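Local coordinates for luciferase-like enzymeAMP-CoA-ligase (Zophobas atratus, PDB 4W8O), which probably activates carboxylic acids with ATP as acyl-adenylates for transfer to coenzyme A, as a luciferase-like member of the AMP-binding enzyme family, at residues M324-I332 against R378-T386; T174-F183 against A194-F202. All coordinates share one frame; numbering follows the deposited sequence.

Overall arrangement
Along the chain, 174-183 comes first and runs into strand 179-184; after a nine-residue loop strand 194-198 returns beside it, so contact 2 closes a short beta hairpin that leads into helix 199-211. The chain then forms much of the nine-stranded mixed sheet before reaching 324-332. Contact 1 closes a loop of 45 residues that includes strand 357-362 and most of strand 367-380, and so ties that mixed sheet to the antiparallel one. The contacts follow in series and neither crosses the other. They meet where Ser325 O lies 2.8 Å from His197 NE2, and where Thr386 N lies 3.0 Å from Cys196 O as 378-386 approaches the hairpin's outer edge.

Contact 1: M324-I332 against R378-T386; sequences MSEIGLLSI and RVKSDAMMT
Glu326, the last residue of the YGMSE sequence that in related adenylate-forming enzymes lines the nucleotide site, and Ile327 just after it pack against the loop that follows strand 367-380. One backbone hydrogen bond joins the segments: Met385 N donates to Glu326 O at 2.9 Å, with an N-H...O angle of 152°. Beside it, Ile327 CA makes a CA-H...O contact of 3.5 Å with Ala383 O. Ile327 carries the apolar packing. Its CG1 stands anti to the backbone N (chi1 -162°), which brings CD1 to 3.5 Å from Ser381 OG, 3.8 Å from Val379 CG2 and 4.0 Å from Met384 CG. Val379 has a second partner in Leu330, whose CD2 meets Val379 CG2 tip to tip at 3.9 Å. The loop holds its own shape: a type I turn spans Ser381 to Met384, and Ser381 OG accepts from Ala383 N at 3.0 Å, an ST turn. The Glu326 and Met385 side chains run alongside each other in the same direction, with Glu326 CG 3.7 Å from Met385 SD. Glu326 bends at chi2 (82°), and its OE1 is hydrogen-bonded to a bound polyethylene glycol fragment, probably from the crystallisation liquor, that occupies the pocket. Within 324-332, Met324 O accepts from both Ile327 N and Gly328 N, and Ile327 with Gly328 opposite Met324 forms a classic beta bulge. The beta bulge after the YGMSE sequence, whose glutamate reaches into the pocket, is consistent with the adenylate-binding motif of the ANL superfamily.

Contact 2: T174-F183 against A194-F202; sequences TDIDDTAVMF and AICHSHRSF
The hairpin of strands 179-184 and 194-198, which flanks the SSGTTGLPK loop, continues into helix 199-211, and Ala180, Val181 and Phe183 meet both the returning strand and that helix. Pairing is antiparallel, with the short strand axes 142° apart. A classic bulge shifts the register: Ala180 N and Val181 N both donate to His197 O, at 2.8 and 3.2 Å, while His197 N returns a bond to Val181 O.

Val181 CG2 sits over one face of the Phe202 ring, 4.1 Å from its centroid and 15° off the normal. Phe183 brings its ring edge to Phe202 CE1, the side chains crossing at about a right angle. Ala180 CB lies over a face of His199, 3.6 Å from the ring centroid.

At the helix start, Ser198 is the N-cap: Ser198 OG accepts from Ser201 N at 2.9 Å, and a weak bond from Ser198 N to Ser201 OG, also 2.9 Å, completes the capping box. The type I turn from Asp175 to Asp178 holds the first helical turn, since Ile176 O accepts from Arg200 N and Asp178 O from His199 N. Asp177 OD1 takes Arg200 NH1 at 2.7 Å through its syn lone pair, in a salt bridge with carboxylate and guanidinium planes 78° apart. A beta hairpin carrying this loop into a capped helix is consistent with the Ser/Thr/Gly-rich signature loop that meets the ATP phosphates in related adenylate-forming enzymes.

Contact 1: M324-I332 against R378-T386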
ATOM      1  N   MET A 324      -4.965   7.805  -2.029  1.00 32.84           N
ATOM      2  CA  MET A 324      -4.666   8.107  -0.656  1.00 32.76           C
ATOM      3  C   MET A 324      -4.928   6.908   0.230  1.00 31.31           C
ATOM      4  O   MET A 324      -5.542   5.937  -0.199  1.00 29.66           O
ATOM      5  CB  MET A 324      -5.477   9.318  -0.189  1.00 35.44           C
ATOM      6  CG  MET A 324      -6.954   9.282  -0.514  1.00 36.63           C
ATOM      7  SD  MET A 324      -7.627  10.952  -0.709  1.00 39.20           S
ATOM      8  CE  MET A 324      -7.849  11.465   0.993  1.00 40.05           C
ATOM      9  N   SER A 325      -4.460   6.998   1.472  1.00 29.94           N
ATOM     10  CA  SER A 325      -4.562   5.893   2.416  1.00 29.83           C
ATOM     11  C   SER A 325      -5.996   5.560   2.729  1.00 29.29           C
ATOM     12  O   SER A 325      -6.324   4.404   2.985  1.00 28.80           O
ATOM     13  CB  SER A 325      -3.825   6.234   3.706  1.00 30.16           C
ATOM     14  OG  SER A 325      -2.486   6.551   3.399  1.00 30.15           O
ATOM     15  N   GLU A 326      -6.849   6.579   2.682  1.00 29.29           N
ATOM     16  CA  GLU A 326      -8.251   6.444   3.061  1.00 29.51           C
ATOM     17  C   GLU A 326      -9.095   5.601   2.100  1.00 28.86           C
ATOM     18  O   GLU A 326     -10.212   5.215   2.453  1.00 29.17           O
ATOM     19  CB  GLU A 326      -8.902   7.826   3.188  1.00 30.09           C
ATOM     20  CG  GLU A 326      -8.480   8.628   4.403  1.00 30.63           C
ATOM     21  CD  GLU A 326      -7.169   9.373   4.232  1.00 30.26           C
ATOM     22  OE1 GLU A 326      -6.477   9.218   3.201  1.00 29.28           O
ATOM     23  OE2 GLU A 326      -6.830  10.119   5.158  1.00 30.78           O
ATOM     24  N   ILE A 327      -8.587   5.340   0.898  1.00 28.40           N
ATOM     25  CA  ILE A 327      -9.402   4.712  -0.164  1.00 29.05           C
ATOM     26  C   ILE A 327      -8.615   4.005  -1.278  1.00 28.96           C
ATOM     27  O   ILE A 327      -9.216   3.345  -2.117  1.00 29.20           O
ATOM     28  CB  ILE A 327     -10.337   5.760  -0.808  1.00 29.44           C
ATOM     29  CG1 ILE A 327     -11.481   5.096  -1.587  1.00 30.00           C
ATOM     30  CG2 ILE A 327      -9.536   6.721  -1.680  1.00 29.54           C
ATOM     31  CD1 ILE A 327     -12.646   6.025  -1.852  1.00 30.75           C
ATOM     32  N   GLY A 328      -7.288   4.113  -1.278  1.00 28.90           N
ATOM     33  CA  GLY A 328      -6.474   3.507  -2.320  1.00 29.22           C
ATOM     34  C   GLY A 328      -6.471   4.354  -3.584  1.00 30.60           C
ATOM     35  O   GLY A 328      -6.554   5.583  -3.525  1.00 30.46           O
ATOM     36  N   LEU A 329      -6.382   3.686  -4.726  1.00 31.87           N
ATOM     37  CA  LEU A 329      -6.218   4.341  -6.018  1.00 33.44           C
ATOM     38  C   LEU A 329      -7.531   4.961  -6.506  1.00 33.91           C
ATOM     39  O   LEU A 329      -8.557   4.292  -6.548  1.00 33.60           O
ATOM     40  CB  LEU A 329      -5.691   3.322  -7.032  1.00 34.70           C
ATOM     41  CG  LEU A 329      -5.070   3.811  -8.335  1.00 35.74           C
ATOM     42  CD1 LEU A 329      -4.060   4.920  -8.116  1.00 35.32           C
ATOM     43  CD2 LEU A 329      -4.413   2.627  -9.032  1.00 36.59           C
ATOM     44  N   LEU A 330      -7.480   6.244  -6.862  1.00 34.29           N
ATOM     45  CA  LEU A 330      -8.667   7.023  -7.222  1.00 35.52           C
ATOM     46  C   LEU A 330      -8.741   7.357  -8.704  1.00 36.16           C
ATOM     47  O   LEU A 330      -9.824   7.354  -9.296  1.00 36.61           O
ATOM     48  CB  LEU A 330      -8.701   8.322  -6.417  1.00 35.99           C
ATOM     49  CG  LEU A 330      -9.069   8.156  -4.948  1.00 36.35           C
ATOM     50  CD1 LEU A 330      -9.035   9.512  -4.257  1.00 37.05           C
ATOM     51  CD2 LEU A 330     -10.436   7.485  -4.807  1.00 37.43           C
ATOM     52  N   SER A 331      -7.602   7.693  -9.296  1.00 36.44           N
ATOM     53  CA  SER A 331      -7.546   7.891 -10.738  1.00 37.15           C
ATOM     54  C   SER A 331      -6.223   7.428 -11.303  1.00 36.79           C
ATOM     55  O   SER A 331      -5.186   7.525 -10.646  1.00 36.12           O
ATOM     56  CB  SER A 331      -7.824   9.352 -11.104  1.00 37.51           C
ATOM     57  OG  SER A 331      -6.866  10.225 -10.536  1.00 37.39           O
ATOM     58  N   ILE A 332      -6.292   6.916 -12.528  1.00 38.09           N
ATOM     59  CA  ILE A 332      -5.142   6.389 -13.263  1.00 39.57           C
ATOM     60  C   ILE A 332      -5.610   6.030 -14.680  1.00 41.52           C
ATOM     61  O   ILE A 332      -6.779   5.718 -14.877  1.00 41.62           O
ATOM     62  CB  ILE A 332      -4.546   5.141 -12.571  1.00 39.17           C
ATOM     63  CG1 ILE A 332      -3.238   4.713 -13.240  1.00 40.08           C
ATOM     64  CG2 ILE A 332      -5.543   3.994 -12.576  1.00 39.75           C
ATOM     65  CD1 ILE A 332      -2.370   3.824 -12.369  1.00 39.82           C
ATOM     66  N   ARG A 378     -14.258  14.983  -4.233  1.00 37.46           N
ATOM     67  CA  ARG A 378     -14.904  14.060  -3.316  1.00 37.22           C
ATOM     68  C   ARG A 378     -15.160  12.738  -4.009  1.00 36.66           C
ATOM     69  O   ARG A 378     -15.513  12.705  -5.186  1.00 37.02           O
ATOM     70  CB  ARG A 378     -16.195  14.668  -2.787  1.00 38.56           C
ATOM     71  CG  ARG A 378     -15.975  16.059  -2.224  1.00 39.52           C
ATOM     72  CD  ARG A 378     -17.048  16.431  -1.240  1.00 40.90           C
ATOM     73  NE  ARG A 378     -16.885  17.804  -0.776  1.00 42.51           N
ATOM     74  CZ  ARG A 378     -17.867  18.548  -0.276  1.00 44.03           C
ATOM     75  NH1 ARG A 378     -19.094  18.058  -0.172  1.00 45.07           N
ATOM     76  NH2 ARG A 378     -17.623  19.788   0.112  1.00 45.22           N
ATOM     77  N   VAL A 379     -14.985  11.650  -3.265  1.00 35.90           N
ATOM     78  CA  VAL A 379     -14.949  10.310  -3.844  1.00 35.49           C
ATOM     79  C   VAL A 379     -15.728   9.307  -2.993  1.00 35.67           C
ATOM     80  O   VAL A 379     -15.922   9.526  -1.793  1.00 35.18           O
ATOM     81  CB  VAL A 379     -13.490   9.837  -4.016  1.00 34.21           C
ATOM     82  CG1 VAL A 379     -12.746  10.767  -4.968  1.00 34.25           C
ATOM     83  CG2 VAL A 379     -12.774   9.781  -2.674  1.00 33.46           C
ATOM     84  N   LYS A 380     -16.182   8.221  -3.626  1.00 35.78           N
ATOM     85  CA  LYS A 380     -16.981   7.204  -2.943  1.00 35.92           C
ATOM     86  C   LYS A 380     -16.835   5.844  -3.605  1.00 34.92           C
ATOM     87  O   LYS A 380     -16.947   5.729  -4.813  1.00 34.66           O
ATOM     88  CB  LYS A 380     -18.459   7.604  -2.926  1.00 38.11           C
ATOM     89  CG  LYS A 380     -19.332   6.701  -2.064  1.00 38.78           C
ATOM     90  CD  LYS A 380     -20.750   7.237  -1.981  1.00 41.30           C
ATOM     91  CE  LYS A 380     -21.657   6.338  -1.155  1.00 42.43           C
ATOM     92  NZ  LYS A 380     -23.026   6.925  -1.028  1.00 44.60           N
ATOM     93  N   SER A 381     -16.573   4.827  -2.788  1.00 34.04           N
ATOM     94  CA  SER A 381     -16.432   3.450  -3.249  1.00 33.41           C
ATOM     95  C   SER A 381     -16.415   2.501  -2.062  1.00 32.94           C
ATOM     96  O   SER A 381     -16.329   2.927  -0.905  1.00 32.24           O
ATOM     97  CB  SER A 381     -15.130   3.264  -4.034  1.00 32.77           C
ATOM     98  OG  SER A 381     -14.016   3.078  -3.173  1.00 31.21           O
ATOM     99  N   ASP A 382     -16.445   1.209  -2.369  1.00 32.87           N
ATOM    100  CA  ASP A 382     -16.395   0.167  -1.353  1.00 33.09           C
ATOM    101  C   ASP A 382     -14.995  -0.014  -0.769  1.00 31.56           C
ATOM    102  O   ASP A 382     -14.830  -0.806   0.151  1.00 30.91           O
ATOM    103  CB  ASP A 382     -16.868  -1.171  -1.934  1.00 34.59           C
ATOM    104  CG  ASP A 382     -18.355  -1.204  -2.213  1.00 36.26           C
ATOM    105  OD1 ASP A 382     -19.093  -0.262  -1.822  1.00 37.36           O
ATOM    106  OD2 ASP A 382     -18.785  -2.202  -2.823  1.00 38.19           O
ATOM    107  N   ALA A 383     -14.003   0.712  -1.302  1.00 30.69           N
ATOM    108  CA  ALA A 383     -12.623   0.687  -0.798  1.00 29.99           C
ATOM    109  C   ALA A 383     -12.383   1.728   0.292  1.00 29.88           C
ATOM    110  O   ALA A 383     -11.275   1.861   0.794  1.00 29.08           O
ATOM    111  CB  ALA A 383     -11.644   0.922  -1.942  1.00 29.79           C
ATOM    112  N   MET A 384     -13.422   2.465   0.646  1.00 30.97           N
ATOM    113  CA  MET A 384     -13.327   3.546   1.613  1.00 31.81           C
ATOM    114  C   MET A 384     -13.092   3.008   3.026  1.00 30.55           C
ATOM    115  O   MET A 384     -13.653   1.976   3.410  1.00 29.07           O
ATOM    116  CB  MET A 384     -14.642   4.327   1.598  1.00 34.51           C
ATOM    117  CG  MET A 384     -14.506   5.831   1.712  1.00 36.88           C
ATOM    118  SD  MET A 384     -15.870   6.650   0.845  1.00 39.96           S
ATOM    119  CE  MET A 384     -17.292   5.766   1.499  1.00 40.18           C
ATOM    120  N   MET A 385     -12.276   3.726   3.791  1.00 29.62           N
ATOM    121  CA  MET A 385     -12.084   3.448   5.220  1.00 29.51           C
ATOM    122  C   MET A 385     -13.414   3.424   5.963  1.00 29.73           C
ATOM    123  O   MET A 385     -14.347   4.153   5.605  1.00 29.50           O
ATOM    124  CB  MET A 385     -11.177   4.498   5.863  1.00 29.72           C
ATOM    125  CG  MET A 385     -11.728   5.917   5.878  1.00 31.16           C
ATOM    126  SD  MET A 385     -10.737   7.030   6.900  1.00 33.11           S
ATOM    127  CE  MET A 385     -11.705   8.529   6.745  1.00 33.65           C
ATOM    128  N   THR A 386     -13.478   2.592   7.001  1.00 29.07           N
ATOM    129  CA  THR A 386     -14.669   2.491   7.832  1.00 30.20           C
ATOM    130  C   THR A 386     -14.750   3.603   8.875  1.00 30.40           C
ATOM    131  O   THR A 386     -15.830   3.894   9.357  1.00 31.22           O
ATOM    132  CB  THR A 386     -14.753   1.131   8.560  1.00 30.34           C
ATOM    133  OG1 THR A 386     -13.541   0.897   9.285  1.00 29.76           O
ATOM    134  CG2 THR A 386     -14.960   0.027   7.574  1.00 30.40           C
TER

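Contact 2: T174-F183 against A194-F202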
ATOM      1  N   THR A 174     -13.742 -14.718  10.982  1.00 39.39           N
ATOM      2  CA  THR A 174     -13.930 -13.432  11.651  1.00 38.72           C
ATOM      3  C   THR A 174     -15.020 -12.623  10.955  1.00 37.95           C
ATOM      4  O   THR A 174     -15.606 -13.071   9.970  1.00 38.65           O
ATOM      5  CB  THR A 174     -12.600 -12.642  11.748  1.00 38.93           C
ATOM      6  OG1 THR A 174     -12.787 -11.456  12.545  1.00 39.67           O
ATOM      7  CG2 THR A 174     -12.071 -12.268  10.360  1.00 38.33           C
ATOM      8  N   ASP A 175     -15.326 -11.457  11.506  1.00 36.29           N
ATOM      9  CA  ASP A 175     -16.311 -10.560  10.923  1.00 35.89           C
ATOM     10  C   ASP A 175     -15.592  -9.734   9.856  1.00 33.92           C
ATOM     11  O   ASP A 175     -14.670  -8.981  10.179  1.00 32.11           O
ATOM     12  CB  ASP A 175     -16.906  -9.667  12.018  1.00 36.51           C
ATOM     13  CG  ASP A 175     -18.101  -8.851  11.545  1.00 37.68           C
ATOM     14  OD1 ASP A 175     -18.002  -8.155  10.521  1.00 37.30           O
ATOM     15  OD2 ASP A 175     -19.155  -8.893  12.217  1.00 40.41           O
ATOM     16  N   ILE A 176     -15.998  -9.872   8.594  1.00 33.52           N
ATOM     17  CA  ILE A 176     -15.290  -9.187   7.496  1.00 33.05           C
ATOM     18  C   ILE A 176     -15.455  -7.652   7.470  1.00 32.47           C
ATOM     19  O   ILE A 176     -14.737  -6.973   6.739  1.00 31.94           O
ATOM     20  CB  ILE A 176     -15.574  -9.810   6.108  1.00 33.90           C
ATOM     21  CG1 ILE A 176     -17.037  -9.645   5.698  1.00 35.51           C
ATOM     22  CG2 ILE A 176     -15.161 -11.284   6.094  1.00 34.45           C
ATOM     23  CD1 ILE A 176     -17.333 -10.193   4.318  1.00 36.84           C
ATOM     24  N   ASP A 177     -16.363  -7.110   8.280  1.00 33.05           N
ATOM     25  CA  ASP A 177     -16.463  -5.654   8.459  1.00 32.99           C
ATOM     26  C   ASP A 177     -15.639  -5.127   9.635  1.00 32.27           C
ATOM     27  O   ASP A 177     -15.603  -3.921   9.869  1.00 31.99           O
ATOM     28  CB  ASP A 177     -17.923  -5.237   8.610  1.00 34.74           C
ATOM     29  CG  ASP A 177     -18.701  -5.421   7.331  1.00 35.67           C
ATOM     30  OD1 ASP A 177     -18.204  -4.999   6.269  1.00 35.48           O
ATOM     31  OD2 ASP A 177     -19.797  -5.998   7.384  1.00 37.80           O
ATOM     32  N   ASP A 178     -14.999  -6.023  10.383  1.00 31.57           N
ATOM     33  CA  ASP A 178     -14.039  -5.609  11.395  1.00 31.28           C
ATOM     34  C   ASP A 178     -12.785  -5.078  10.706  1.00 29.16           C
ATOM     35  O   ASP A 178     -12.520  -5.372   9.544  1.00 28.52           O
ATOM     36  CB  ASP A 178     -13.631  -6.770  12.313  1.00 32.33           C
ATOM     37  CG  ASP A 178     -14.716  -7.152  13.315  1.00 35.12           C
ATOM     38  OD1 ASP A 178     -15.734  -6.426  13.444  1.00 37.05           O
ATOM     39  OD2 ASP A 178     -14.546  -8.202  13.983  1.00 36.18           O
ATOM     40  N   THR A 179     -12.008  -4.320  11.462  1.00 28.04           N
ATOM     41  CA  THR A 179     -10.760  -3.761  10.982  1.00 26.93           C
ATOM     42  C   THR A 179      -9.723  -4.858  10.730  1.00 26.92           C
ATOM     43  O   THR A 179      -9.520  -5.742  11.571  1.00 27.85           O
ATOM     44  CB  THR A 179     -10.232  -2.730  11.993  1.00 26.69           C
ATOM     45  OG1 THR A 179     -11.231  -1.723  12.184  1.00 26.27           O
ATOM     46  CG2 THR A 179      -8.931  -2.088  11.509  1.00 26.03           C
ATOM     47  N   ALA A 180      -9.102  -4.809   9.554  1.00 26.28           N
ATOM     48  CA  ALA A 180      -8.027  -5.719   9.178  1.00 26.35           C
ATOM     49  C   ALA A 180      -6.666  -5.026   9.155  1.00 26.41           C
ATOM     50  O   ALA A 180      -5.682  -5.581   9.637  1.00 26.60           O
ATOM     51  CB  ALA A 180      -8.319  -6.324   7.813  1.00 26.50           C
ATOM     52  N   VAL A 181      -6.623  -3.818   8.594  1.00 27.03           N
ATOM     53  CA  VAL A 181      -5.388  -3.055   8.396  1.00 27.95           C
ATOM     54  C   VAL A 181      -5.630  -1.596   8.797  1.00 28.53           C
ATOM     55  O   VAL A 181      -6.719  -1.054   8.536  1.00 28.65           O
ATOM     56  CB  VAL A 181      -4.946  -3.069   6.910  1.00 28.38           C
ATOM     57  CG1 VAL A 181      -3.612  -2.368   6.729  1.00 28.82           C
ATOM     58  CG2 VAL A 181      -4.857  -4.484   6.366  1.00 29.05           C
ATOM     59  N   MET A 182      -4.617  -0.962   9.398  1.00 28.63           N
ATOM     60  CA  MET A 182      -4.681   0.463   9.742  1.00 29.13           C
ATOM     61  C   MET A 182      -3.548   1.269   9.098  1.00 28.88           C
ATOM     62  O   MET A 182      -2.471   0.739   8.842  1.00 28.80           O
ATOM     63  CB  MET A 182      -4.679   0.673  11.262  1.00 30.21           C
ATOM     64  CG  MET A 182      -5.935   0.169  11.960  1.00 30.90           C
ATOM     65  SD  MET A 182      -6.053   0.531  13.724  1.00 33.18           S
ATOM     66  CE  MET A 182      -4.763  -0.525  14.359  1.00 33.76           C
ATOM     67  N   PHE A 183      -3.837   2.537   8.803  1.00 28.62           N
ATOM     68  CA  PHE A 183      -2.848   3.518   8.355  1.00 29.41           C
ATOM     69  C   PHE A 183      -3.068   4.790   9.176  1.00 30.19           C
ATOM     70  O   PHE A 183      -3.942   4.836  10.050  1.00 30.62           O
ATOM     71  CB  PHE A 183      -2.977   3.800   6.851  1.00 29.34           C
ATOM     72  CG  PHE A 183      -2.731   2.592   5.989  1.00 28.85           C
ATOM     73  CD1 PHE A 183      -1.448   2.225   5.636  1.00 28.99           C
ATOM     74  CD2 PHE A 183      -3.793   1.811   5.540  1.00 28.23           C
ATOM     75  CE1 PHE A 183      -1.212   1.102   4.851  1.00 28.72           C
ATOM     76  CE2 PHE A 183      -3.565   0.686   4.768  1.00 28.09           C
ATOM     77  CZ  PHE A 183      -2.271   0.333   4.417  1.00 28.22           C
ATOM     78  N   ALA A 194      -5.754   7.091  13.386  1.00 29.35           N
ATOM     79  CA  ALA A 194      -5.605   5.749  12.855  1.00 28.30           C
ATOM     80  C   ALA A 194      -6.760   5.434  11.908  1.00 27.79           C
ATOM     81  O   ALA A 194      -7.881   5.178  12.337  1.00 27.46           O
ATOM     82  CB  ALA A 194      -5.524   4.723  13.973  1.00 28.03           C
ATOM     83  N   ILE A 195      -6.454   5.486  10.617  1.00 27.22           N
ATOM     84  CA  ILE A 195      -7.372   5.091   9.560  1.00 27.35           C
ATOM     85  C   ILE A 195      -7.615   3.578   9.617  1.00 26.65           C
ATOM     86  O   ILE A 195      -6.672   2.789   9.582  1.00 25.61           O
ATOM     87  CB  ILE A 195      -6.761   5.416   8.186  1.00 27.38           C
ATOM     88  CG1 ILE A 195      -6.624   6.927   7.998  1.00 28.23           C
ATOM     89  CG2 ILE A 195      -7.599   4.803   7.069  1.00 27.79           C
ATOM     90  CD1 ILE A 195      -5.596   7.317   6.952  1.00 28.35           C
ATOM     91  N   CYS A 196      -8.874   3.178   9.708  1.00 26.90           N
ATOM     92  CA  CYS A 196      -9.222   1.751   9.751  1.00 26.91           C
ATOM     93  C   CYS A 196      -9.781   1.270   8.427  1.00 26.78           C
ATOM     94  O   CYS A 196     -10.779   1.819   7.941  1.00 27.26           O
ATOM     95  CB  CYS A 196     -10.262   1.497  10.842  1.00 27.57           C
ATOM     96  SG  CYS A 196      -9.608   1.779  12.499  1.00 28.37           S
ATOM     97  N   HIS A 197      -9.141   0.255   7.842  1.00 25.99           N
ATOM     98  CA  HIS A 197      -9.751  -0.504   6.754  1.00 25.75           C
ATOM     99  C   HIS A 197     -10.227  -1.852   7.260  1.00 26.31           C
ATOM    100  O   HIS A 197      -9.527  -2.532   8.024  1.00 25.76           O
ATOM    101  CB  HIS A 197      -8.789  -0.686   5.585  1.00 25.31           C
ATOM    102  CG  HIS A 197      -8.668   0.532   4.735  1.00 25.37           C
ATOM    103  ND1 HIS A 197      -9.679   0.952   3.898  1.00 25.59           N
ATOM    104  CD2 HIS A 197      -7.682   1.452   4.628  1.00 25.25           C
ATOM    105  CE1 HIS A 197      -9.312   2.067   3.296  1.00 25.92           C
ATOM    106  NE2 HIS A 197      -8.106   2.394   3.722  1.00 25.57           N
ATOM    107  N   SER A 198     -11.425  -2.232   6.819  1.00 26.65           N
ATOM    108  CA  SER A 198     -11.980  -3.533   7.121  1.00 26.63           C
ATOM    109  C   SER A 198     -11.368  -4.553   6.184  1.00 26.17           C
ATOM    110  O   SER A 198     -10.658  -4.206   5.248  1.00 25.14           O
ATOM    111  CB  SER A 198     -13.503  -3.519   6.955  1.00 27.51           C
ATOM    112  OG  SER A 198     -13.870  -3.250   5.618  1.00 27.70           O
ATOM    113  N   HIS A 199     -11.652  -5.820   6.437  1.00 26.46           N
ATOM    114  CA  HIS A 199     -11.232  -6.865   5.524  1.00 27.06           C
ATOM    115  C   HIS A 199     -11.802  -6.540   4.149  1.00 27.45           C
ATOM    116  O   HIS A 199     -11.092  -6.564   3.151  1.00 27.27           O
ATOM    117  CB  HIS A 199     -11.702  -8.242   6.002  1.00 27.43           C
ATOM    118  CG  HIS A 199     -11.239  -8.577   7.383  1.00 27.13           C
ATOM    119  ND1 HIS A 199      -9.992  -9.091   7.647  1.00 26.95           N
ATOM    120  CD2 HIS A 199     -11.840  -8.421   8.584  1.00 27.33           C
ATOM    121  CE1 HIS A 199      -9.847  -9.259   8.944  1.00 27.16           C
ATOM    122  NE2 HIS A 199     -10.956  -8.863   9.537  1.00 27.72           N
ATOM    123  N   ARG A 200     -13.071  -6.167   4.117  1.00 28.56           N
ATOM    124  CA  ARG A 200     -13.740  -5.868   2.859  1.00 30.11           C
ATOM    125  C   ARG A 200     -13.134  -4.652   2.166  1.00 29.05           C
ATOM    126  O   ARG A 200     -12.770  -4.731   0.987  1.00 28.59           O
ATOM    127  CB  ARG A 200     -15.236  -5.682   3.083  1.00 32.63           C
ATOM    128  CG  ARG A 200     -15.930  -7.012   3.347  1.00 35.68           C
ATOM    129  CD  ARG A 200     -17.441  -6.902   3.523  1.00 39.10           C
ATOM    130  NE  ARG A 200     -18.092  -6.191   2.432  1.00 42.08           N
ATOM    131  CZ  ARG A 200     -18.922  -5.158   2.576  1.00 46.26           C
ATOM    132  NH1 ARG A 200     -19.250  -4.683   3.783  1.00 46.93           N
ATOM    133  NH2 ARG A 200     -19.449  -4.594   1.494  1.00 48.72           N
ATOM    134  N   SER A 201     -13.003  -3.545   2.897  1.00 27.89           N
ATOM    135  CA  SER A 201     -12.509  -2.314   2.294  1.00 27.66           C
ATOM    136  C   SER A 201     -11.071  -2.456   1.798  1.00 27.45           C
ATOM    137  O   SER A 201     -10.761  -2.020   0.693  1.00 27.55           O
ATOM    138  CB  SER A 201     -12.686  -1.107   3.222  1.00 27.25           C
ATOM    139  OG  SER A 201     -11.699  -1.019   4.228  1.00 26.84           O
ATOM    140  N   PHE A 202     -10.199  -3.092   2.577  1.00 27.18           N
ATOM    141  CA  PHE A 202      -8.824  -3.252   2.124  1.00 26.92           C
ATOM    142  C   PHE A 202      -8.741  -4.166   0.909  1.00 27.66           C
ATOM    143  O   PHE A 202      -8.000  -3.887  -0.037  1.00 27.42           O
ATOM    144  CB  PHE A 202      -7.878  -3.768   3.212  1.00 26.40           C
ATOM    145  CG  PHE A 202      -6.432  -3.672   2.805  1.00 26.48           C
ATOM    146  CD1 PHE A 202      -5.803  -2.439   2.750  1.00 26.66           C
ATOM    147  CD2 PHE A 202      -5.727  -4.791   2.404  1.00 26.98           C
ATOM    148  CE1 PHE A 202      -4.482  -2.322   2.341  1.00 26.53           C
ATOM    149  CE2 PHE A 202      -4.413  -4.685   1.995  1.00 27.17           C
ATOM    150  CZ  PHE A 202      -3.789  -3.449   1.956  1.00 26.85           C
TER
HETATM  151  O   HOH W   1     -10.838  -9.366  12.206  1.00 26.88           O
HETATM  152  O   HOH W   2     -16.529  -2.893   5.973  1.00 33.02           O